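Local structure of putative pectin lyase (Geobacillus virus E2, 7CHU) at residues N263-T273 and P302-G311. The protein probably serves as a trimeric tailspike of a thermophilic bacteriophage, recognising and perhaps cleaving polysaccharide on the host cell surface. Residues are numbered along the deposited sequence; the frame is centred on the assembly and turned at random.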
loop_
_atom_site.group_PDB
_atom_site.type_symbol
_atom_site.label_atom_id
_atom_site.label_comp_id
_atom_site.label_asym_id
_atom_site.label_seq_id
_atom_site.Cartn_x
_atom_site.Cartn_y
_atom_site.Cartn_z
ATOM N N ASN A 263 -17.022 1.545 -16.427
ATOM C CA ASN A 263 -17.510 0.239 -16.827
ATOM C C ASN A 263 -19.017 0.299 -17.014
ATOM O O ASN A 263 -19.688 1.197 -16.498
ATOM C CB ASN A 263 -17.102 -0.809 -15.801
ATOM C CG ASN A 263 -15.682 -1.335 -16.066
ATOM O OD1 ASN A 263 -15.348 -1.720 -17.195
ATOM N ND2 ASN A 263 -14.843 -1.306 -15.043
ATOM N N ASN A 264 -19.540 -0.621 -17.823
ATOM C CA ASN A 264 -20.966 -0.627 -18.096
ATOM C C ASN A 264 -21.742 -1.544 -17.160
ATOM O O ASN A 264 -22.965 -1.416 -17.055
ATOM C CB ASN A 264 -21.198 -0.970 -19.571
ATOM C CG ASN A 264 -20.656 0.110 -20.468
ATOM O OD1 ASN A 264 -21.063 1.253 -20.351
ATOM N ND2 ASN A 264 -19.681 -0.217 -21.307
ATOM N N GLY A 265 -21.062 -2.459 -16.483
ATOM C CA GLY A 265 -21.588 -3.094 -15.302
ATOM C C GLY A 265 -20.965 -2.487 -14.069
ATOM O O GLY A 265 -20.379 -1.397 -14.106
ATOM N N SER A 266 -21.076 -3.206 -12.956
ATOM C CA SER A 266 -20.280 -2.863 -11.781
ATOM C C SER A 266 -18.785 -2.994 -12.078
ATOM O O SER A 266 -18.368 -3.839 -12.870
ATOM C CB SER A 266 -20.667 -3.770 -10.621
ATOM O OG SER A 266 -21.926 -3.362 -10.086
ATOM N N HIS A 267 -17.954 -2.186 -11.400
ATOM C CA HIS A 267 -16.516 -2.383 -11.555
ATOM C C HIS A 267 -16.104 -3.749 -11.039
ATOM O O HIS A 267 -15.368 -4.487 -11.705
ATOM C CB HIS A 267 -15.719 -1.298 -10.832
ATOM C CG HIS A 267 -15.910 0.066 -11.414
ATOM N ND1 HIS A 267 -15.667 0.354 -12.743
ATOM C CD2 HIS A 267 -16.354 1.215 -10.850
ATOM C CE1 HIS A 267 -15.943 1.628 -12.968
ATOM N NE2 HIS A 267 -16.365 2.171 -11.839
ATOM N N VAL A 268 -16.542 -4.084 -9.834
ATOM C CA VAL A 268 -16.193 -5.329 -9.166
ATOM C C VAL A 268 -17.490 -5.939 -8.665
ATOM O O VAL A 268 -18.248 -5.271 -7.956
ATOM C CB VAL A 268 -15.237 -5.087 -7.987
ATOM C CG1 VAL A 268 -15.118 -6.339 -7.136
ATOM C CG2 VAL A 268 -13.875 -4.626 -8.492
ATOM N N TYR A 269 -17.755 -7.191 -9.044
ATOM C CA TYR A 269 -18.960 -7.899 -8.622
ATOM C C TYR A 269 -18.541 -9.224 -7.993
ATOM O O TYR A 269 -18.004 -10.091 -8.688
ATOM C CB TYR A 269 -19.894 -8.134 -9.821
ATOM C CG TYR A 269 -21.265 -8.610 -9.436
ATOM C CD1 TYR A 269 -21.466 -9.929 -9.051
ATOM C CD2 TYR A 269 -22.357 -7.736 -9.432
ATOM C CE1 TYR A 269 -22.723 -10.404 -8.689
ATOM C CE2 TYR A 269 -23.631 -8.188 -9.070
ATOM C CZ TYR A 269 -23.805 -9.529 -8.710
ATOM O OH TYR A 269 -25.036 -10.006 -8.337
ATOM N N PHE A 270 -18.738 -9.366 -6.679
ATOM C CA PHE A 270 -18.486 -10.622 -5.988
ATOM C C PHE A 270 -19.777 -11.429 -5.980
ATOM O O PHE A 270 -20.852 -10.890 -5.705
ATOM C CB PHE A 270 -18.015 -10.412 -4.549
ATOM C CG PHE A 270 -16.560 -10.053 -4.420
ATOM C CD1 PHE A 270 -15.583 -11.033 -4.312
ATOM C CD2 PHE A 270 -16.177 -8.735 -4.386
ATOM C CE1 PHE A 270 -14.237 -10.696 -4.176
ATOM C CE2 PHE A 270 -14.840 -8.376 -4.213
ATOM C CZ PHE A 270 -13.868 -9.341 -4.117
ATOM N N ASP A 271 -19.668 -12.716 -6.297
ATOM C CA ASP A 271 -20.813 -13.623 -6.348
ATOM C C ASP A 271 -20.436 -14.848 -5.523
ATOM O O ASP A 271 -19.504 -15.568 -5.883
ATOM C CB ASP A 271 -21.130 -13.979 -7.803
ATOM C CG ASP A 271 -22.280 -14.977 -7.952
ATOM O OD1 ASP A 271 -22.774 -15.558 -6.952
ATOM O OD2 ASP A 271 -22.670 -15.188 -9.122
ATOM N N SER A 272 -21.107 -15.043 -4.387
ATOM C CA SER A 272 -20.826 -16.171 -3.502
ATOM C C SER A 272 -21.964 -17.185 -3.521
ATOM O O SER A 272 -22.089 -17.992 -2.589
ATOM C CB SER A 272 -20.571 -15.702 -2.070
ATOM O OG SER A 272 -19.270 -15.129 -1.907
ATOM N N THR A 273 -22.779 -17.168 -4.569
ATOM C CA THR A 273 -23.951 -18.042 -4.604
ATOM C C THR A 273 -23.654 -19.462 -5.070
ATOM O O THR A 273 -24.566 -20.290 -5.065
ATOM C CB THR A 273 -25.036 -17.477 -5.511
ATOM O OG1 THR A 273 -24.561 -17.451 -6.865
ATOM C CG2 THR A 273 -25.485 -16.074 -5.031
ATOM N N PRO A 302 -24.459 3.747 -15.053
ATOM C CA PRO A 302 -25.285 2.546 -14.879
ATOM C C PRO A 302 -25.769 2.422 -13.446
ATOM O O PRO A 302 -25.056 2.752 -12.492
ATOM C CB PRO A 302 -24.342 1.395 -15.265
ATOM C CG PRO A 302 -22.939 1.960 -15.083
ATOM C CD PRO A 302 -23.059 3.439 -15.402
ATOM N N ASN A 303 -27.009 1.954 -13.310
ATOM C CA ASN A 303 -27.657 1.769 -12.016
ATOM C C ASN A 303 -27.175 0.448 -11.427
ATOM O O ASN A 303 -27.836 -0.585 -11.507
ATOM C CB ASN A 303 -29.176 1.800 -12.174
ATOM C CG ASN A 303 -29.916 1.705 -10.849
ATOM O OD1 ASN A 303 -29.312 1.649 -9.774
ATOM N ND2 ASN A 303 -31.242 1.670 -10.927
ATOM N N THR A 304 -25.999 0.502 -10.808
ATOM C CA THR A 304 -25.326 -0.666 -10.263
ATOM C C THR A 304 -24.181 -0.176 -9.383
ATOM O O THR A 304 -23.602 0.882 -9.658
ATOM C CB THR A 304 -24.819 -1.574 -11.403
ATOM O OG1 THR A 304 -24.386 -2.842 -10.889
ATOM C CG2 THR A 304 -23.691 -0.901 -12.182
ATOM N N PRO A 305 -23.864 -0.875 -8.301
ATOM C CA PRO A 305 -22.825 -0.368 -7.403
ATOM C C PRO A 305 -21.453 -0.437 -8.054
ATOM O O PRO A 305 -21.217 -1.228 -8.975
ATOM C CB PRO A 305 -22.923 -1.290 -6.184
ATOM C CG PRO A 305 -23.539 -2.549 -6.718
ATOM C CD PRO A 305 -24.475 -2.115 -7.806
ATOM N N HIS A 306 -20.565 0.461 -7.607
ATOM C CA HIS A 306 -19.178 0.401 -8.058
ATOM C C HIS A 306 -18.548 -0.903 -7.614
ATOM O O HIS A 306 -17.821 -1.533 -8.382
ATOM C CB HIS A 306 -18.347 1.588 -7.536
ATOM C CG HIS A 306 -18.439 2.826 -8.384
ATOM N ND1 HIS A 306 -19.495 3.073 -9.231
ATOM C CD2 HIS A 306 -17.593 3.880 -8.524
ATOM C CE1 HIS A 306 -19.307 4.232 -9.843
ATOM N NE2 HIS A 306 -18.155 4.737 -9.440
ATOM N N MET A 307 -18.831 -1.337 -6.387
ATOM C CA MET A 307 -18.386 -2.646 -5.912
ATOM C C MET A 307 -19.575 -3.353 -5.283
ATOM O O MET A 307 -20.140 -2.846 -4.308
ATOM C CB MET A 307 -17.248 -2.511 -4.892
ATOM C CG MET A 307 -16.877 -3.858 -4.245
ATOM S SD MET A 307 -15.537 -3.753 -3.043
ATOM C CE MET A 307 -14.192 -3.220 -4.097
ATOM N N TYR A 308 -19.960 -4.519 -5.818
ATOM C CA TYR A 308 -20.933 -5.386 -5.148
ATOM C C TYR A 308 -20.165 -6.443 -4.374
ATOM O O TYR A 308 -19.480 -7.271 -4.975
ATOM C CB TYR A 308 -21.901 -6.055 -6.127
ATOM C CG TYR A 308 -22.808 -7.041 -5.436
ATOM C CD1 TYR A 308 -23.765 -6.602 -4.514
ATOM C CD2 TYR A 308 -22.704 -8.409 -5.680
ATOM C CE1 TYR A 308 -24.597 -7.493 -3.854
ATOM C CE2 TYR A 308 -23.532 -9.312 -5.029
ATOM C CZ TYR A 308 -24.479 -8.852 -4.115
ATOM O OH TYR A 308 -25.303 -9.749 -3.470
ATOM N N LEU A 309 -20.239 -6.401 -3.047
ATOM C CA LEU A 309 -19.382 -7.226 -2.191
ATOM C C LEU A 309 -20.193 -8.318 -1.485
ATOM O O LEU A 309 -20.453 -8.242 -0.288
ATOM C CB LEU A 309 -18.669 -6.326 -1.199
ATOM C CG LEU A 309 -17.648 -6.900 -0.228
ATOM C CD1 LEU A 309 -16.866 -7.970 -0.942
ATOM C CD2 LEU A 309 -16.714 -5.774 0.305
ATOM N N ASP A 310 -20.574 -9.365 -2.240
ATOM C CA ASP A 310 -21.084 -10.605 -1.640
ATOM C C ASP A 310 -19.882 -11.478 -1.281
ATOM O O ASP A 310 -19.514 -12.425 -1.990
ATOM C CB ASP A 310 -22.051 -11.315 -2.582
ATOM C CG ASP A 310 -22.607 -12.629 -2.008
ATOM O OD1 ASP A 310 -22.622 -12.844 -0.764
ATOM O OD2 ASP A 310 -23.039 -13.462 -2.834
ATOM N N GLY A 311 -19.268 -11.144 -0.145
ATOM C CA GLY A 311 -18.054 -11.804 0.314
ATOM C C GLY A 311 -17.736 -11.407 1.739
ATOM O O GLY A 311 -18.346 -10.493 2.303
#
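Val268 is gripped through both its backbone polar atoms: its N bonds to His306 O at 3.2 Å, and its O takes the hydrogen of Tyr308 N at 2.8 Å. Next along, Phe270 N donates to Tyr308 O, also at 2.8 Å. Strands 268-271 and 307-309 thus run parallel, their directions 15° apart.

Like side chains sit next to like. CD2 of Tyr308 lies over the centre of one face of the Tyr269 ring, 3.4 Å from Tyr269 CZ, yet with the planes at 36° the pair is oblique; a true stack on Tyr269 comes from His238 of the neighbouring coil. Both tyrosines hold CG anti to the backbone N, which sends the two rings out side by side. The histidines differ: His267 turns its CD2 edge onto the face of His306, planes at 81°, in a T-shaped pair. Asn263, held through OD1 by Asn230 N, donates from ND2 to His267 ND1 in the ring plane; this bond and that from His306 NE2 to Tyr322 O should limit rotation of the two imidazoles. On the buried face, Phe270 CD2 packs 3.6 Å from Leu309 CD1, while Val268 touches Met307.

Polar side chains secure both ends. Ser266 OG donates to Pro305 O, in the carbonyl plane, and Thr304 OG1 is 2.6 Å from Ser266 OG. At the far end Asp310 OD2 takes Ser272 N at 2.9 Å from above its carboxylate plane, its OD1 being salt-bridged to Arg278, and Ser272 OG donates to Asp310 O from above the carbonyl plane. Such in-register alignment of similar side chains on successive coils is characteristic of the right-handed parallel beta-helix of pectate lyase-like proteins.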